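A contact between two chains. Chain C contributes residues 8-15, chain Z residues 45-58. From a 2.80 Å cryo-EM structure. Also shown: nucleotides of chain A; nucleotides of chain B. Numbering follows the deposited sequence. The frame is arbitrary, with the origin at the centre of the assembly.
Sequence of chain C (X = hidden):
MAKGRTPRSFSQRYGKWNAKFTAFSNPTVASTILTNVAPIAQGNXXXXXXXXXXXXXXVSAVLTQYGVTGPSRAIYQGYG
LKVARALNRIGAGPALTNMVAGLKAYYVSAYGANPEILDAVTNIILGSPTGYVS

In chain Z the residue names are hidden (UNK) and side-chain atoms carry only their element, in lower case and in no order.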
# COMPACT_ATOMS: atom_id res chain seq x y z
N ARG C 8 -49.27 -14.18 58.27
CA ARG C 8 -48.88 -14.64 56.94
C ARG C 8 -49.36 -16.08 56.75
O ARG C 8 -49.13 -16.93 57.62
CB ARG C 8 -47.37 -14.56 56.75
CG ARG C 8 -46.77 -13.20 57.05
CD ARG C 8 -46.95 -12.24 55.90
NE ARG C 8 -45.82 -11.32 55.78
CZ ARG C 8 -45.91 -10.01 55.97
NH1 ARG C 8 -47.07 -9.46 56.27
NH2 ARG C 8 -44.84 -9.25 55.84
N SER C 9 -50.02 -16.34 55.63
CA SER C 9 -50.54 -17.66 55.32
C SER C 9 -49.49 -18.47 54.56
O SER C 9 -48.39 -17.99 54.30
CB SER C 9 -51.83 -17.53 54.52
OG SER C 9 -51.65 -16.69 53.39
N PHE C 10 -49.82 -19.71 54.20
CA PHE C 10 -48.85 -20.54 53.50
C PHE C 10 -48.47 -19.95 52.16
O PHE C 10 -47.31 -20.08 51.73
CB PHE C 10 -49.37 -21.97 53.32
CG PHE C 10 -48.53 -22.79 52.39
CD1 PHE C 10 -47.28 -23.23 52.77
CD2 PHE C 10 -48.97 -23.08 51.11
CE1 PHE C 10 -46.49 -23.96 51.91
CE2 PHE C 10 -48.18 -23.81 50.25
CZ PHE C 10 -46.94 -24.25 50.65
N SER C 11 -49.40 -19.30 51.47
CA SER C 11 -49.10 -18.72 50.17
C SER C 11 -48.09 -17.58 50.30
O SER C 11 -47.14 -17.51 49.52
CB SER C 11 -50.37 -18.22 49.51
OG SER C 11 -51.25 -19.29 49.26
N GLN C 12 -48.28 -16.70 51.28
CA GLN C 12 -47.37 -15.58 51.45
C GLN C 12 -46.01 -16.05 51.96
O GLN C 12 -44.97 -15.57 51.48
CB GLN C 12 -47.97 -14.56 52.42
CG GLN C 12 -49.36 -14.12 52.06
CD GLN C 12 -50.00 -13.29 53.14
OE1 GLN C 12 -50.71 -13.80 54.00
NE2 GLN C 12 -49.76 -11.99 53.11
N ARG C 13 -46.01 -16.97 52.92
CA ARG C 13 -44.76 -17.54 53.40
C ARG C 13 -43.98 -18.20 52.27
O ARG C 13 -42.78 -17.98 52.12
CB ARG C 13 -45.03 -18.56 54.50
CG ARG C 13 -45.52 -17.98 55.79
CD ARG C 13 -45.39 -18.99 56.90
NE ARG C 13 -46.46 -18.86 57.88
CZ ARG C 13 -46.52 -19.53 59.02
NH1 ARG C 13 -45.55 -20.39 59.33
NH2 ARG C 13 -47.52 -19.35 59.85
N TYR C 14 -44.66 -19.02 51.47
CA TYR C 14 -44.00 -19.71 50.38
C TYR C 14 -43.52 -18.74 49.31
O TYR C 14 -42.42 -18.90 48.77
CB TYR C 14 -44.93 -20.77 49.78
CG TYR C 14 -44.32 -21.47 48.58
CD1 TYR C 14 -43.28 -22.37 48.73
CD2 TYR C 14 -44.78 -21.22 47.30
CE1 TYR C 14 -42.72 -23.00 47.65
CE2 TYR C 14 -44.22 -21.84 46.22
CZ TYR C 14 -43.19 -22.73 46.39
OH TYR C 14 -42.64 -23.35 45.30
N GLY C 15 -44.31 -17.71 49.01
CA GLY C 15 -43.89 -16.73 48.03
C GLY C 15 -42.63 -16.00 48.46
O GLY C 15 -41.67 -15.88 47.69
N UNK Z 45 -40.54 -27.93 50.91
CA UNK Z 45 -41.30 -26.85 51.53
C UNK Z 45 -42.80 -27.03 51.29
O UNK Z 45 -43.60 -26.99 52.23
c UNK Z 45 -40.25 -23.97 52.88
c UNK Z 45 -42.55 -22.52 52.49
c UNK Z 45 -42.27 -23.59 51.69
c UNK Z 45 -40.53 -22.89 53.68
c UNK Z 45 -41.12 -24.34 51.87
c UNK Z 45 -40.81 -25.51 50.99
c UNK Z 45 -41.68 -22.17 53.49
N UNK Z 46 -43.18 -27.23 50.03
CA UNK Z 46 -44.59 -27.38 49.69
C UNK Z 46 -45.21 -28.60 50.36
O UNK Z 46 -46.39 -28.59 50.70
c UNK Z 46 -44.77 -27.50 48.18
c UNK Z 46 -44.24 -26.53 45.94
o UNK Z 46 -44.44 -27.64 45.48
c UNK Z 46 -44.49 -26.24 47.40
n UNK Z 46 -43.78 -25.52 45.21
N UNK Z 47 -44.43 -29.67 50.53
CA UNK Z 47 -44.97 -30.87 51.16
C UNK Z 47 -45.17 -30.68 52.65
O UNK Z 47 -46.15 -31.18 53.22
o UNK Z 47 -44.20 -32.44 49.50
c UNK Z 47 -44.05 -32.05 50.87
c UNK Z 47 -44.38 -33.24 51.75
N UNK Z 48 -44.29 -29.94 53.31
CA UNK Z 48 -44.28 -29.96 54.77
C UNK Z 48 -44.93 -28.75 55.44
O UNK Z 48 -45.55 -28.92 56.49
n UNK Z 48 -41.23 -31.71 54.51
c UNK Z 48 -42.36 -31.52 55.18
c UNK Z 48 -42.85 -30.10 55.29
o UNK Z 48 -42.98 -32.44 55.70
N UNK Z 49 -44.81 -27.54 54.90
CA UNK Z 49 -45.16 -26.34 55.66
C UNK Z 49 -46.66 -26.15 55.91
O UNK Z 49 -47.03 -25.62 56.97
c UNK Z 49 -44.93 -23.84 55.73
c UNK Z 49 -43.04 -25.23 54.99
c UNK Z 49 -44.55 -25.10 55.00
N UNK Z 50 -47.58 -26.54 55.01
CA UNK Z 50 -49.01 -26.33 55.31
C UNK Z 50 -49.48 -27.00 56.60
O UNK Z 50 -50.34 -26.45 57.30
c UNK Z 50 -48.75 -26.77 53.01
c UNK Z 50 -49.71 -26.92 54.08
c UNK Z 50 -47.41 -26.98 53.61
N UNK Z 51 -48.93 -28.17 56.94
CA UNK Z 51 -49.29 -28.85 58.18
C UNK Z 51 -48.95 -28.02 59.41
O UNK Z 51 -49.50 -28.28 60.48
c UNK Z 51 -48.58 -30.19 58.29
c UNK Z 51 -47.68 -33.07 55.93
n UNK Z 51 -46.69 -34.17 56.01
c UNK Z 51 -47.69 -32.23 57.18
c UNK Z 51 -48.66 -31.06 57.06
N UNK Z 52 -48.05 -27.06 59.29
CA UNK Z 52 -47.65 -26.22 60.41
C UNK Z 52 -48.29 -24.84 60.37
O UNK Z 52 -48.58 -24.28 61.43
c UNK Z 52 -45.16 -27.75 62.08
c UNK Z 52 -44.54 -28.95 62.37
c UNK Z 52 -44.21 -29.82 61.36
c UNK Z 52 -45.09 -28.29 59.77
c UNK Z 52 -45.44 -27.40 60.77
c UNK Z 52 -46.12 -26.11 60.45
c UNK Z 52 -44.48 -29.49 60.06
N UNK Z 53 -48.56 -24.30 59.18
CA UNK Z 53 -49.34 -23.07 59.11
C UNK Z 53 -50.77 -23.30 59.60
O UNK Z 53 -51.36 -22.43 60.25
c UNK Z 53 -49.36 -22.53 57.68
o UNK Z 53 -50.00 -23.47 56.82
c UNK Z 53 -47.95 -22.29 57.20
N UNK Z 54 -51.34 -24.48 59.32
CA UNK Z 54 -52.66 -24.79 59.85
C UNK Z 54 -52.66 -24.84 61.37
O UNK Z 54 -53.61 -24.38 62.01
o UNK Z 54 -53.27 -26.06 57.88
c UNK Z 54 -53.14 -26.13 59.29
N UNK Z 55 -51.61 -25.42 61.95
CA UNK Z 55 -51.49 -25.49 63.40
C UNK Z 55 -51.36 -24.09 63.98
O UNK Z 55 -51.94 -23.78 65.02
c UNK Z 55 -49.88 -26.15 65.22
c UNK Z 55 -50.66 -27.84 63.57
c UNK Z 55 -50.30 -26.39 63.79
N UNK Z 56 -50.58 -23.23 63.33
CA UNK Z 56 -50.49 -21.84 63.76
C UNK Z 56 -51.87 -21.20 63.82
O UNK Z 56 -52.24 -20.58 64.82
n UNK Z 56 -47.24 -20.89 62.34
o UNK Z 56 -47.88 -21.13 64.46
c UNK Z 56 -49.59 -21.05 62.81
c UNK Z 56 -48.15 -21.03 63.28
N UNK Z 57 -52.66 -21.36 62.76
CA UNK Z 57 -53.97 -20.71 62.70
C UNK Z 57 -54.92 -21.26 63.75
O UNK Z 57 -55.62 -20.49 64.44
c UNK Z 57 -53.69 -20.18 60.25
o UNK Z 57 -55.06 -21.27 58.65
c UNK Z 57 -54.14 -20.44 58.84
c UNK Z 57 -54.54 -20.88 61.29
o UNK Z 57 -53.57 -19.84 57.91
N UNK Z 58 -54.96 -22.58 63.93
CA UNK Z 58 -55.86 -23.18 64.92
C UNK Z 58 -55.45 -22.82 66.34
O UNK Z 58 -56.30 -22.51 67.18
n UNK Z 58 -57.95 -26.99 63.18
c UNK Z 58 -56.46 -25.11 63.41
c UNK Z 58 -55.90 -24.69 64.73
o UNK Z 58 -55.76 -27.38 63.46
c UNK Z 58 -56.69 -26.60 63.35
P DT A 152 -42.89 -14.38 56.02
OP1 DT A 152 -43.86 -13.77 55.10
OP2 DT A 152 -42.05 -13.51 56.86
O5' DT A 152 -43.60 -15.42 57.02
C5' DT A 152 -43.63 -15.15 58.44
C4' DT A 152 -43.99 -16.38 59.27
O4' DT A 152 -42.79 -17.11 59.60
C3' DT A 152 -44.64 -16.08 60.61
O3' DT A 152 -46.04 -16.12 60.47
C2' DT A 152 -44.14 -17.18 61.55
C1' DT A 152 -42.97 -17.81 60.81
N1 DT A 152 -41.67 -17.79 61.57
C2 DT A 152 -41.51 -18.58 62.69
O2 DT A 152 -42.37 -19.31 63.13
N3 DT A 152 -40.29 -18.48 63.28
C4 DT A 152 -39.23 -17.69 62.88
O4 DT A 152 -38.17 -17.67 63.49
C5 DT A 152 -39.47 -16.90 61.71
C7 DT A 152 -38.39 -16.00 61.18
C6 DT A 152 -40.66 -16.98 61.12
P DA A 153 -46.98 -15.33 61.50
OP1 DA A 153 -48.37 -15.54 61.06
OP2 DA A 153 -46.45 -13.97 61.64
O5' DA A 153 -46.78 -16.09 62.89
C5' DA A 153 -47.61 -17.17 63.25
C4' DA A 153 -47.58 -17.39 64.75
O4' DA A 153 -46.25 -17.79 65.16
C3' DA A 153 -47.93 -16.17 65.60
O3' DA A 153 -48.72 -16.57 66.71
C2' DA A 153 -46.57 -15.66 66.04
C1' DA A 153 -45.80 -16.95 66.20
N9 DA A 153 -44.35 -16.79 66.07
C8 DA A 153 -43.68 -16.25 65.02
N7 DA A 153 -42.38 -16.25 65.18
C5 DA A 153 -42.19 -16.83 66.41
C6 DA A 153 -41.03 -17.12 67.15
N6 DA A 153 -39.80 -16.84 66.74
N1 DA A 153 -41.20 -17.71 68.35
C2 DA A 153 -42.43 -17.98 68.77
N3 DA A 153 -43.59 -17.75 68.16
C4 DA A 153 -43.40 -17.17 66.98
P DA B 152 -40.03 -29.06 61.82
OP1 DA B 152 -40.48 -30.42 61.49
OP2 DA B 152 -38.68 -28.85 62.35
O5' DA B 152 -40.20 -28.14 60.53
C5' DA B 152 -41.17 -28.45 59.55
C4' DA B 152 -41.05 -27.54 58.35
O4' DA B 152 -41.12 -26.16 58.79
C3' DA B 152 -39.73 -27.61 57.61
O3' DA B 152 -39.71 -28.70 56.71
C2' DA B 152 -39.75 -26.28 56.88
C1' DA B 152 -40.31 -25.36 57.95
N9 DA B 152 -39.27 -24.74 58.76
C8 DA B 152 -38.89 -25.08 60.02
N7 DA B 152 -37.92 -24.35 60.49
C5 DA B 152 -37.64 -23.47 59.47
C6 DA B 152 -36.70 -22.45 59.34
N6 DA B 152 -35.85 -22.12 60.31
N1 DA B 152 -36.68 -21.75 58.19
C2 DA B 152 -37.54 -22.09 57.23
N3 DA B 152 -38.46 -23.03 57.23
C4 DA B 152 -38.46 -23.70 58.40

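Position 45 of chain Z carries seven side-chain carbons, one leading into a ring of six. The ring lies beside two chain C aromatics; this is Phe Z45. Phe Z45 CD2 lies 3.4 Å from Tyr C14 CD1. Its ring plane and that of Tyr C14 meet at 34°, with centroids 5.8 Å apart, an oblique pair.

Position 46 has three carbons, the third bearing one O and one N: an amide on a two-methylene stem, hence Gln Z46. Its NE2 donates a very short hydrogen bond of 2.5 Å to Tyr C14 OH.

At 47, one carbon carries an O and a C and points away from chain C: Thr Z47. Position 48 has two carbons, the second with O and N, also directed away; the shorter amide is Asn Z48. Position 49 holds three carbons branching at CB, and that CB lies 3.8 Å from Phe C10 CE1. This is Val Z49, its CB near the plane of the Phe C10 ring, at the edge.

At 50, three carbons close a ring onto the backbone N, which defines Pro Z50. Its CG stands 3.7 Å from the centroid of the Phe C10 ring and 9° off the normal, a CH-pi contact over the face.

Position 51, four carbons in a row ending in N, is Lys Z51, out of reach of chain C. Position 52, one carbon and a six-carbon ring, is Phe Z52; the ring leads away, and DA152 of chain B lies over one face.

Position 53 has one carbon bearing O and C and points toward chain C: Thr Z53. Its CG2 lies 3.6 Å from Arg C13 CZ, over one guanidinium face, while DT152 of chain A covers the opposite face.

Position 54, one carbon then O, is Ser Z54, whose OG donates to Pro Z50 O at 3.0 Å. Position 55, three carbons branched at the first, is Val Z55, out of reach. Position 56 has two carbons, the second with O and N, and approaches the edge of the Arg C13 guanidinium: Asn Z56. Position 57, three carbons ending in two O, is Glu Z57, a carboxylate whose OE2 comes within 4.5 Å of Ser C9 CB. Position 58, three carbons ending in O and N, is Gln Z58, without contact.

The contact buries 536 Å². Phe C10 acts as a knob among Phe Z45, Gln Z46, Pro Z50 and Thr Z53, Tyr C14 adds one hydrogen bond, and Arg C13 lies between Thr Z53 and DNA.

Chain Z (45-58) FQTNVPKFTSVNEQ
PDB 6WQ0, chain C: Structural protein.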